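Local coordinates for glycosyltransferase Gtf1 (Streptococcus pneumoniae, PDB 4PQG), which belongs to the glycosyltransferases of GT-B fold, carries an added extended beta-sheet domain, and holds uridine-5'-diphosphate and 2-acetamido-2-deoxy-beta-D-glucopyranose in this structure, at residues 343-348 and 408-413; 419-422 and 427-430; 372-377 and 387-392. All coordinates share one frame; numbering follows the deposited sequence.

Contact 1: 343-348 and 408-413; sequences IDWLVK and ASTSEG. With NAG (2-acetamido-2-deoxy-beta-D-glucopyranose), chain D.
Trp345 and Leu346, neighbours on helix 343-353, close over Ala408 at the start of the loop that leaves strand 404-406, inside the Rossmann-like domain of a GT-B glycosyltransferase that carries the group 1 family sequence. The side chains meet through apolar groups, with no hydrogen bond between helix and loop. The methyl of Ala408 points at the helix and is touched by the branching end of Leu346, with CG 3.7 Å from Ala408 CB and CD2 equally near, while CD1 rests against the loop backbone, 3.9 Å from Ala408 N. Trp345 touches the same methyl, its CB 4.4 Å from Ala408 CB. Its six-membered ring reaches further along the loop, where CZ3 lies 4.2 Å from Thr410 CG2; this methyl approaches the ring obliquely, and the two side chains cross at about a right angle. Tyr465 of helix 458-474 touches both Leu346 and Ala408, and the hydroxyl of Thr410 is engaged by His342, whose ring stacks with Trp345.

Polar bonds take over further along the loop. Ser409, turned from the helix, sends its OG to Glu412 OE2 at 2.7 Å, meeting the carboxylate from above its plane, 37° out of it. The glutamate chain bends at chi2 (-71°), which folds the carboxylate back over the loop. Lys341 forms a salt bridge with the same OE2, so serine and lysine together probably fix the rotation of the group.

The other carboxylate oxygen serves the bound sugar. Glu412 opens the E-x7-E sequence pattern found in many GT-B glycosyltransferases, and its OE1 accepts the O3 hydroxyl of NAG at 2.6 Å, while the amide of Gly413 donates to the acetamide oxygen, N to O7 3.0 Å, with an N-H...O angle of 159°.

Contact 2: 419-422 and 427-430; sequences MEAI and PLIG. With UDP (uridine-5'-diphosphate), chain C.
Leu428 reaches from its strand to two consecutive residues of helix 416-423. Its CD2 meets the methyl of Ala421, with 3.7 Å to CB, and its CD1 lies 3.7 Å from Ile422 CG2. That isoleucine methyl also touches Leu428 CG, so it rests against the fork of the leucine, and the two side chains cross at about a right angle. In Ile422, chi1 of 64° sets CG1 between the backbone N and the carbonyl carbon and turns CG2 to the strand. Phe440 of helix 436-440 packs on both Ile422 and Leu428, and Tyr405 of the neighbouring strand touches Ala421 and Leu428.

Glu420, next to Ala421, extends instead to UDP. Each carboxylate oxygen takes one ribose hydroxyl: UDP O2' lies 2.6 Å from Glu420 OE1 and UDP O3' 3.1 Å from Glu420 OE2. The hydroxyls of Tyr399 and Tyr31 bind OE1 and OE2 respectively, so each carboxylate oxygen has one tyrosine and one ribose partner, which should hold the carboxylate in place. The segments form the helix and closing strand of the beta-alpha-beta unit that starts with strand 404-406, and the ribose-binding glutamate closes the E-x7-E pattern typical of the nucleotide site in GT-B glycosyltransferases.

Contact 3: 372-377 and 387-392; sequences SLLREI and IQLKGH. With UDP (uridine-5'-diphosphate), chain C.
The guanidinium of Arg375 meets Leu389 obliquely, its NH2 4.0 Å from the CD2 methyl, in the beta-alpha-beta unit formed by strand 361-365, helix 371-380 and strand 387-391 of the Rossmann-like domain. A second flat group, the imidazole of His392 just beyond the strand, has the uracil of UDP over one face: N3 lies over the ring centre, 3.3 Å above the plane, and the two rings are nearly parallel. Tyr27 is hydrogen-bonded to NE2 of this histidine and so probably helps set its rotation against the base.

The helix packs on the strand through Leu389, which points toward the helix and touches Leu374 and Arg375. Its CD1 branch comes to 4.2 Å from Leu374 CB, in the buried part of the contact. The CD2 branch meets the arginine, whose chain bends at chi3 (-80°) and so brings its end to the leucine, crossing it at about a right angle. This outer part lies near the protein surface, and Arg375 NH1 makes a long, weak ion pair with Asp371. Besides its NH2, the arginine touches the leucine with its aliphatic stem, CG lying 4.0 Å from Leu389 CD2.

How the contacts relate
All six segments belong to one Rossmann-like domain of the group 1 glycosyltransferase type, built on a six-stranded parallel sheet. Contact 3 is nested in the chain between the two segments of contact 1; contact 2 follows in series. Contacts 1 and 3 have centres 14 Å apart and join directly, Ile343, Asp344 and Val347 packing on Leu374 and Ile377. Contact 2 is 13 Å from contact 1, centre to centre, and 21 Å from contact 3, without touching either. Contacts 2 and 3 reach different strands of the sheet, yet Glu420 of contact 2 bonds the ribose and His392 of contact 3 lies against the base of the same UDP. Glu412 and Gly413 of contact 1 bind NAG, and Glu412 also touches UDP.

Contact 1: 343-348 and 408-413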
loop_
_atom_site.group_PDB
_atom_site.type_symbol
_atom_site.label_atom_id
_atom_site.label_comp_id
_atom_site.label_asym_id
_atom_site.label_seq_id
_atom_site.Cartn_x
_atom_site.Cartn_y
_atom_site.Cartn_z
ATOM N N ILE A 343 1.200 4.590 18.003
ATOM C CA ILE A 343 1.307 3.317 18.705
ATOM C C ILE A 343 2.025 3.502 20.045
ATOM O O ILE A 343 1.767 2.750 20.991
ATOM C CB ILE A 343 1.932 2.218 17.827
ATOM C CG1 ILE A 343 1.041 1.949 16.607
ATOM C CG2 ILE A 343 2.091 0.922 18.610
ATOM C CD1 ILE A 343 1.699 1.097 15.547
ATOM N N ASP A 344 2.871 4.533 20.139
ATOM C CA ASP A 344 3.581 4.803 21.396
ATOM C C ASP A 344 2.629 5.073 22.555
ATOM O O ASP A 344 2.874 4.624 23.674
ATOM C CB ASP A 344 4.627 5.912 21.250
ATOM C CG ASP A 344 4.041 7.206 20.727
ATOM O OD1 ASP A 344 3.348 7.151 19.685
ATOM O OD2 ASP A 344 4.277 8.267 21.353
ATOM N N TRP A 345 1.534 5.778 22.281
ATOM C CA TRP A 345 0.472 5.959 23.265
ATOM C C TRP A 345 -0.118 4.653 23.707
ATOM O O TRP A 345 -0.370 4.467 24.906
ATOM C CB TRP A 345 -0.617 6.898 22.750
ATOM C CG TRP A 345 -0.143 8.299 22.431
ATOM C CD1 TRP A 345 1.051 8.902 22.809
ATOM C CD2 TRP A 345 -0.869 9.339 21.684
ATOM N NE1 TRP A 345 1.118 10.188 22.343
ATOM C CE2 TRP A 345 0.009 10.515 21.662
ATOM C CE3 TRP A 345 -2.095 9.399 21.032
ATOM C CZ2 TRP A 345 -0.351 11.693 21.023
ATOM C CZ3 TRP A 345 -2.448 10.588 20.377
ATOM C CH2 TRP A 345 -1.594 11.713 20.381
ATOM N N LEU A 346 -0.334 3.721 22.770
ATOM C CA LEU A 346 -0.855 2.401 23.129
ATOM C C LEU A 346 0.112 1.604 23.997
ATOM O O LEU A 346 -0.311 0.938 24.960
ATOM C CB LEU A 346 -1.207 1.565 21.885
ATOM C CG LEU A 346 -2.319 2.120 20.993
ATOM C CD1 LEU A 346 -2.521 1.182 19.809
ATOM C CD2 LEU A 346 -3.606 2.279 21.797
ATOM N N VAL A 347 1.396 1.642 23.645
ATOM C CA VAL A 347 2.396 0.913 24.412
ATOM C C VAL A 347 2.403 1.404 25.873
ATOM O O VAL A 347 2.307 0.587 26.803
ATOM C CB VAL A 347 3.811 0.983 23.769
ATOM C CG1 VAL A 347 4.870 0.413 24.703
ATOM C CG2 VAL A 347 3.840 0.219 22.451
ATOM N N LYS A 348 2.483 2.722 26.070
ATOM C CA LYS A 348 2.418 3.323 27.423
ATOM C C LYS A 348 1.125 3.009 28.200
ATOM O O LYS A 348 1.149 2.805 29.424
ATOM C CB LYS A 348 2.658 4.830 27.356
ATOM C CG LYS A 348 4.011 5.175 26.746
ATOM C CD LYS A 348 4.411 6.616 27.004
ATOM C CE LYS A 348 5.845 6.858 26.566
ATOM N NZ LYS A 348 6.299 8.195 27.044
ATOM N N ALA A 408 -4.845 3.973 18.436
ATOM C CA ALA A 408 -4.672 5.349 18.877
ATOM C C ALA A 408 -4.511 6.270 17.667
ATOM O O ALA A 408 -4.041 7.399 17.787
ATOM C CB ALA A 408 -3.461 5.430 19.781
ATOM N N SER A 409 -4.870 5.769 16.486
ATOM C CA SER A 409 -4.873 6.599 15.298
ATOM C C SER A 409 -5.839 7.761 15.484
ATOM O O SER A 409 -6.981 7.581 15.946
ATOM C CB SER A 409 -5.255 5.777 14.055
ATOM O OG SER A 409 -5.353 6.614 12.918
ATOM N N THR A 410 -5.376 8.950 15.121
ATOM C CA THR A 410 -6.174 10.145 15.259
ATOM C C THR A 410 -7.079 10.424 14.048
ATOM O O THR A 410 -7.837 11.401 14.053
ATOM C CB THR A 410 -5.284 11.366 15.603
ATOM O OG1 THR A 410 -4.052 11.276 14.866
ATOM C CG2 THR A 410 -4.942 11.342 17.101
ATOM N N SER A 411 -7.014 9.559 13.030
ATOM C CA SER A 411 -7.849 9.727 11.837
ATOM C C SER A 411 -7.791 8.520 10.912
ATOM O O SER A 411 -6.707 8.029 10.595
ATOM C CB SER A 411 -7.432 10.988 11.058
ATOM O OG SER A 411 -8.130 11.082 9.828
ATOM N N GLU A 412 -8.956 8.042 10.476
ATOM C CA GLU A 412 -8.999 6.991 9.449
ATOM C C GLU A 412 -10.069 7.247 8.413
ATOM O O GLU A 412 -11.244 7.425 8.748
ATOM C CB GLU A 412 -9.206 5.594 10.053
ATOM C CG GLU A 412 -8.107 5.129 11.004
ATOM C CD GLU A 412 -6.780 4.783 10.325
ATOM O OE1 GLU A 412 -6.741 4.560 9.081
ATOM O OE2 GLU A 412 -5.766 4.694 11.062
ATOM N N GLY A 413 -9.657 7.247 7.148
ATOM C CA GLY A 413 -10.594 7.301 6.042
ATOM C C GLY A 413 -11.562 6.132 6.138
ATOM O O GLY A 413 -12.746 6.253 5.802
HETATM C C1 NAG D . -5.703 4.882 4.064
HETATM C C2 NAG D . -6.422 5.544 5.233
HETATM C C3 NAG D . -7.214 4.323 5.720
HETATM C C4 NAG D . -7.987 3.640 4.581
HETATM C C5 NAG D . -7.070 3.400 3.350
HETATM C C6 NAG D . -7.725 2.654 2.192
HETATM C C7 NAG D . -5.717 7.018 7.040
HETATM C C8 NAG D . -4.658 7.263 8.078
HETATM N N2 NAG D . -5.515 5.956 6.278
HETATM O O1 NAG D . -4.361 5.155 3.781
HETATM O O3 NAG D . -8.059 4.636 6.814
HETATM O O4 NAG D . -8.470 2.406 5.057
HETATM O O5 NAG D . -6.576 4.687 2.972
HETATM O O6 NAG D . -8.706 3.514 1.657
HETATM O O7 NAG D . -6.688 7.783 6.928
#

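Contact 2: 419-422 and 427-430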
loop_
_atom_site.group_PDB
_atom_site.type_symbol
_atom_site.label_atom_id
_atom_site.label_comp_id
_atom_site.label_asym_id
_atom_site.label_seq_id
_atom_site.Cartn_x
_atom_site.Cartn_y
_atom_site.Cartn_z
ATOM N N MET A 419 -11.952 -3.053 10.197
ATOM C CA MET A 419 -12.896 -3.977 9.548
ATOM C C MET A 419 -12.451 -5.427 9.717
ATOM O O MET A 419 -13.236 -6.308 10.086
ATOM C CB MET A 419 -13.021 -3.649 8.053
ATOM C CG MET A 419 -14.001 -4.553 7.305
ATOM S SD MET A 419 -13.778 -4.487 5.520
ATOM C CE MET A 419 -12.243 -5.409 5.384
ATOM N N GLU A 420 -11.177 -5.666 9.445
ATOM C CA GLU A 420 -10.603 -6.985 9.601
ATOM C C GLU A 420 -10.732 -7.453 11.046
ATOM O O GLU A 420 -11.178 -8.581 11.297
ATOM C CB GLU A 420 -9.148 -6.997 9.112
ATOM C CG GLU A 420 -9.029 -6.883 7.584
ATOM C CD GLU A 420 -7.645 -6.438 7.079
ATOM O OE1 GLU A 420 -6.660 -6.523 7.850
ATOM O OE2 GLU A 420 -7.565 -5.989 5.902
ATOM N N ALA A 421 -10.376 -6.584 11.991
ATOM C CA ALA A 421 -10.511 -6.901 13.419
ATOM C C ALA A 421 -11.949 -7.296 13.832
ATOM O O ALA A 421 -12.136 -8.317 14.475
ATOM C CB ALA A 421 -9.969 -5.757 14.277
ATOM N N ILE A 422 -12.956 -6.514 13.463
ATOM C CA ILE A 422 -14.336 -6.858 13.869
ATOM C C ILE A 422 -14.878 -8.105 13.145
ATOM O O ILE A 422 -15.709 -8.840 13.696
ATOM C CB ILE A 422 -15.354 -5.685 13.736
ATOM C CG1 ILE A 422 -15.539 -5.257 12.278
ATOM C CG2 ILE A 422 -14.959 -4.503 14.626
ATOM C CD1 ILE A 422 -16.857 -4.562 12.008
ATOM N N PRO A 427 -13.365 -6.824 19.824
ATOM C CA PRO A 427 -13.794 -5.509 20.279
ATOM C C PRO A 427 -12.705 -4.501 19.934
ATOM O O PRO A 427 -11.533 -4.879 19.850
ATOM C CB PRO A 427 -13.882 -5.674 21.804
ATOM C CG PRO A 427 -14.075 -7.143 22.000
ATOM C CD PRO A 427 -13.192 -7.759 20.953
ATOM N N LEU A 428 -13.096 -3.247 19.730
ATOM C CA LEU A 428 -12.144 -2.181 19.407
ATOM C C LEU A 428 -12.132 -1.111 20.495
ATOM O O LEU A 428 -13.182 -0.704 20.973
ATOM C CB LEU A 428 -12.489 -1.530 18.059
ATOM C CG LEU A 428 -12.814 -2.402 16.843
ATOM C CD1 LEU A 428 -13.092 -1.523 15.636
ATOM C CD2 LEU A 428 -11.682 -3.359 16.535
ATOM N N ILE A 429 -10.947 -0.646 20.878
ATOM C CA ILE A 429 -10.840 0.572 21.706
ATOM C C ILE A 429 -10.070 1.641 20.929
ATOM O O ILE A 429 -8.913 1.429 20.590
ATOM C CB ILE A 429 -10.142 0.294 23.062
ATOM C CG1 ILE A 429 -10.893 -0.790 23.857
ATOM C CG2 ILE A 429 -10.012 1.584 23.860
ATOM C CD1 ILE A 429 -10.141 -1.301 25.083
ATOM N N GLY A 430 -10.712 2.773 20.645
ATOM C CA GLY A 430 -10.070 3.839 19.882
ATOM C C GLY A 430 -10.603 5.227 20.156
ATOM O O GLY A 430 -11.567 5.405 20.910
HETATM N N1 UDP C . -1.373 -4.996 7.112
HETATM C C2 UDP C . -0.789 -6.266 6.914
HETATM N N3 UDP C . 0.099 -6.712 7.790
HETATM C C4 UDP C . 0.478 -6.002 8.862
HETATM C C5 UDP C . -0.070 -4.736 9.092
HETATM C C6 UDP C . -1.017 -4.253 8.182
HETATM O O2 UDP C . -1.106 -6.983 5.932
HETATM O O4 UDP C . 1.322 -6.499 9.642
HETATM C "C1'" UDP C . -2.386 -4.546 6.146
HETATM C "C2'" UDP C . -3.762 -4.650 6.797
HETATM O "O2'" UDP C . -4.365 -5.954 6.685
HETATM C "C3'" UDP C . -4.595 -3.589 6.098
HETATM C "C4'" UDP C . -3.562 -2.575 5.613
HETATM O "O4'" UDP C . -2.267 -3.160 5.819
HETATM O "O3'" UDP C . -5.279 -4.144 4.969
HETATM C "C5'" UDP C . -3.614 -1.260 6.389
HETATM O "O5'" UDP C . -4.786 -0.560 6.008
HETATM P PA UDP C . -5.465 0.527 6.973
HETATM O O1A UDP C . -6.668 1.103 6.277
HETATM O O2A UDP C . -5.657 -0.144 8.312
HETATM O O3A UDP C . -4.330 1.617 7.332
HETATM P PB UDP C . -3.506 2.636 6.398
HETATM O O1B UDP C . -3.486 3.919 7.197
HETATM O O2B UDP C . -2.146 1.981 6.215
HETATM O O3B UDP C . -4.314 2.795 5.124
#

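Contact 3: 372-377 and 387-392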
loop_
_atom_site.group_PDB
_atom_site.type_symbol
_atom_site.label_atom_id
_atom_site.label_comp_id
_atom_site.label_asym_id
_atom_site.label_seq_id
_atom_site.Cartn_x
_atom_site.Cartn_y
_atom_site.Cartn_z
ATOM N N SER A 372 11.907 2.220 16.106
ATOM C CA SER A 372 12.970 2.617 17.030
ATOM C C SER A 372 12.416 3.182 18.340
ATOM O O SER A 372 12.813 2.742 19.419
ATOM C CB SER A 372 13.935 3.610 16.384
ATOM O OG SER A 372 14.563 3.034 15.258
ATOM N N LEU A 373 11.501 4.147 18.250
ATOM C CA LEU A 373 10.839 4.670 19.437
ATOM C C LEU A 373 10.129 3.570 20.234
ATOM O O LEU A 373 10.257 3.510 21.458
ATOM C CB LEU A 373 9.877 5.820 19.079
ATOM C CG LEU A 373 8.994 6.374 20.203
ATOM C CD1 LEU A 373 9.830 6.864 21.387
ATOM C CD2 LEU A 373 8.085 7.490 19.698
ATOM N N LEU A 374 9.411 2.684 19.544
ATOM C CA LEU A 374 8.631 1.655 20.217
ATOM C C LEU A 374 9.510 0.678 21.027
ATOM O O LEU A 374 9.190 0.363 22.174
ATOM C CB LEU A 374 7.731 0.912 19.229
ATOM C CG LEU A 374 6.652 1.708 18.485
ATOM C CD1 LEU A 374 5.822 0.747 17.636
ATOM C CD2 LEU A 374 5.756 2.513 19.426
ATOM N N ARG A 375 10.603 0.218 20.416
ATOM C CA ARG A 375 11.616 -0.590 21.090
ATOM C C ARG A 375 12.219 0.117 22.312
ATOM O O ARG A 375 12.482 -0.516 23.335
ATOM C CB ARG A 375 12.734 -0.952 20.112
ATOM C CG ARG A 375 12.346 -2.023 19.116
ATOM C CD ARG A 375 13.553 -2.620 18.416
ATOM N NE ARG A 375 14.035 -1.759 17.335
ATOM C CZ ARG A 375 13.670 -1.862 16.054
ATOM N NH1 ARG A 375 14.178 -1.027 15.160
ATOM N NH2 ARG A 375 12.808 -2.799 15.660
ATOM N N GLU A 376 12.442 1.422 22.185
ATOM C CA GLU A 376 12.976 2.237 23.263
ATOM C C GLU A 376 12.024 2.297 24.473
ATOM O O GLU A 376 12.460 2.088 25.608
ATOM C CB GLU A 376 13.325 3.628 22.735
ATOM C CG GLU A 376 13.673 4.664 23.786
ATOM C CD GLU A 376 13.758 6.063 23.185
ATOM O OE1 GLU A 376 14.552 6.256 22.240
ATOM O OE2 GLU A 376 13.023 6.964 23.653
ATOM N N ILE A 377 10.740 2.563 24.223
ATOM C CA ILE A 377 9.719 2.566 25.269
ATOM C C ILE A 377 9.617 1.203 25.975
ATOM O O ILE A 377 9.587 1.131 27.213
ATOM C CB ILE A 377 8.328 2.997 24.725
ATOM C CG1 ILE A 377 8.405 4.404 24.131
ATOM C CG2 ILE A 377 7.269 2.953 25.825
ATOM C CD1 ILE A 377 7.193 4.806 23.320
ATOM N N ILE A 387 5.096 -7.083 25.568
ATOM C CA ILE A 387 4.867 -6.204 24.406
ATOM C C ILE A 387 5.928 -6.491 23.338
ATOM O O ILE A 387 7.139 -6.378 23.605
ATOM C CB ILE A 387 4.864 -4.695 24.774
ATOM C CG1 ILE A 387 3.863 -4.414 25.900
ATOM C CG2 ILE A 387 4.492 -3.840 23.557
ATOM C CD1 ILE A 387 3.949 -3.028 26.512
ATOM N N GLN A 388 5.468 -6.875 22.140
ATOM C CA GLN A 388 6.365 -7.286 21.046
ATOM C C GLN A 388 5.953 -6.778 19.652
ATOM O O GLN A 388 4.768 -6.672 19.337
ATOM C CB GLN A 388 6.523 -8.810 21.015
ATOM C CG GLN A 388 7.392 -9.348 22.144
ATOM C CD GLN A 388 7.201 -10.831 22.399
ATOM O OE1 GLN A 388 6.638 -11.557 21.572
ATOM N NE2 GLN A 388 7.671 -11.292 23.568
ATOM N N LEU A 389 6.968 -6.472 18.846
ATOM C CA LEU A 389 6.813 -6.082 17.452
ATOM C C LEU A 389 6.928 -7.334 16.608
ATOM O O LEU A 389 7.928 -8.047 16.660
ATOM C CB LEU A 389 7.905 -5.087 17.046
ATOM C CG LEU A 389 7.771 -3.581 17.327
ATOM C CD1 LEU A 389 7.388 -3.287 18.766
ATOM C CD2 LEU A 389 9.068 -2.865 16.974
ATOM N N LYS A 390 5.897 -7.593 15.828
ATOM C CA LYS A 390 5.818 -8.833 15.069
ATOM C C LYS A 390 6.236 -8.672 13.614
ATOM O O LYS A 390 6.384 -9.661 12.915
ATOM C CB LYS A 390 4.399 -9.398 15.133
ATOM C CG LYS A 390 3.875 -9.602 16.550
ATOM C CD LYS A 390 4.706 -10.619 17.325
ATOM C CE LYS A 390 4.211 -12.024 17.034
ATOM N NZ LYS A 390 5.212 -13.043 17.474
ATOM N N GLY A 391 6.417 -7.435 13.156
ATOM C CA GLY A 391 6.718 -7.194 11.739
ATOM C C GLY A 391 5.441 -7.117 10.928
ATOM O O GLY A 391 4.341 -7.233 11.474
ATOM N N HIS A 392 5.580 -6.914 9.620
ATOM C CA HIS A 392 4.423 -6.871 8.719
ATOM C C HIS A 392 4.097 -8.285 8.361
ATOM O O HIS A 392 4.966 -9.017 7.875
ATOM C CB HIS A 392 4.755 -6.057 7.468
ATOM C CG HIS A 392 3.555 -5.729 6.619
ATOM N ND1 HIS A 392 2.898 -4.555 6.714
ATOM C CD2 HIS A 392 2.902 -6.471 5.628
ATOM C CE1 HIS A 392 1.873 -4.541 5.844
ATOM N NE2 HIS A 392 1.875 -5.719 5.178
HETATM N N1 UDP C . -1.373 -4.996 7.112
HETATM C C2 UDP C . -0.789 -6.266 6.914
HETATM N N3 UDP C . 0.099 -6.712 7.790
HETATM C C4 UDP C . 0.478 -6.002 8.862
HETATM C C5 UDP C . -0.070 -4.736 9.092
HETATM C C6 UDP C . -1.017 -4.253 8.182
HETATM O O2 UDP C . -1.106 -6.983 5.932
HETATM O O4 UDP C . 1.322 -6.499 9.642
HETATM C "C1'" UDP C . -2.386 -4.546 6.146
HETATM C "C2'" UDP C . -3.762 -4.650 6.797
HETATM O "O2'" UDP C . -4.365 -5.954 6.685
HETATM C "C3'" UDP C . -4.595 -3.589 6.098
HETATM C "C4'" UDP C . -3.562 -2.575 5.613
HETATM O "O4'" UDP C . -2.267 -3.160 5.819
HETATM O "O3'" UDP C . -5.279 -4.144 4.969
HETATM C "C5'" UDP C . -3.614 -1.260 6.389
HETATM O "O5'" UDP C . -4.786 -0.560 6.008
HETATM P PA UDP C . -5.465 0.527 6.973
HETATM O O1A UDP C . -6.668 1.103 6.277
HETATM O O2A UDP C . -5.657 -0.144 8.312
HETATM O O3A UDP C . -4.330 1.617 7.332
HETATM P PB UDP C . -3.506 2.636 6.398
HETATM O O1B UDP C . -3.486 3.919 7.197
HETATM O O2B UDP C . -2.146 1.981 6.215
HETATM O O3B UDP C . -4.314 2.795 5.124
#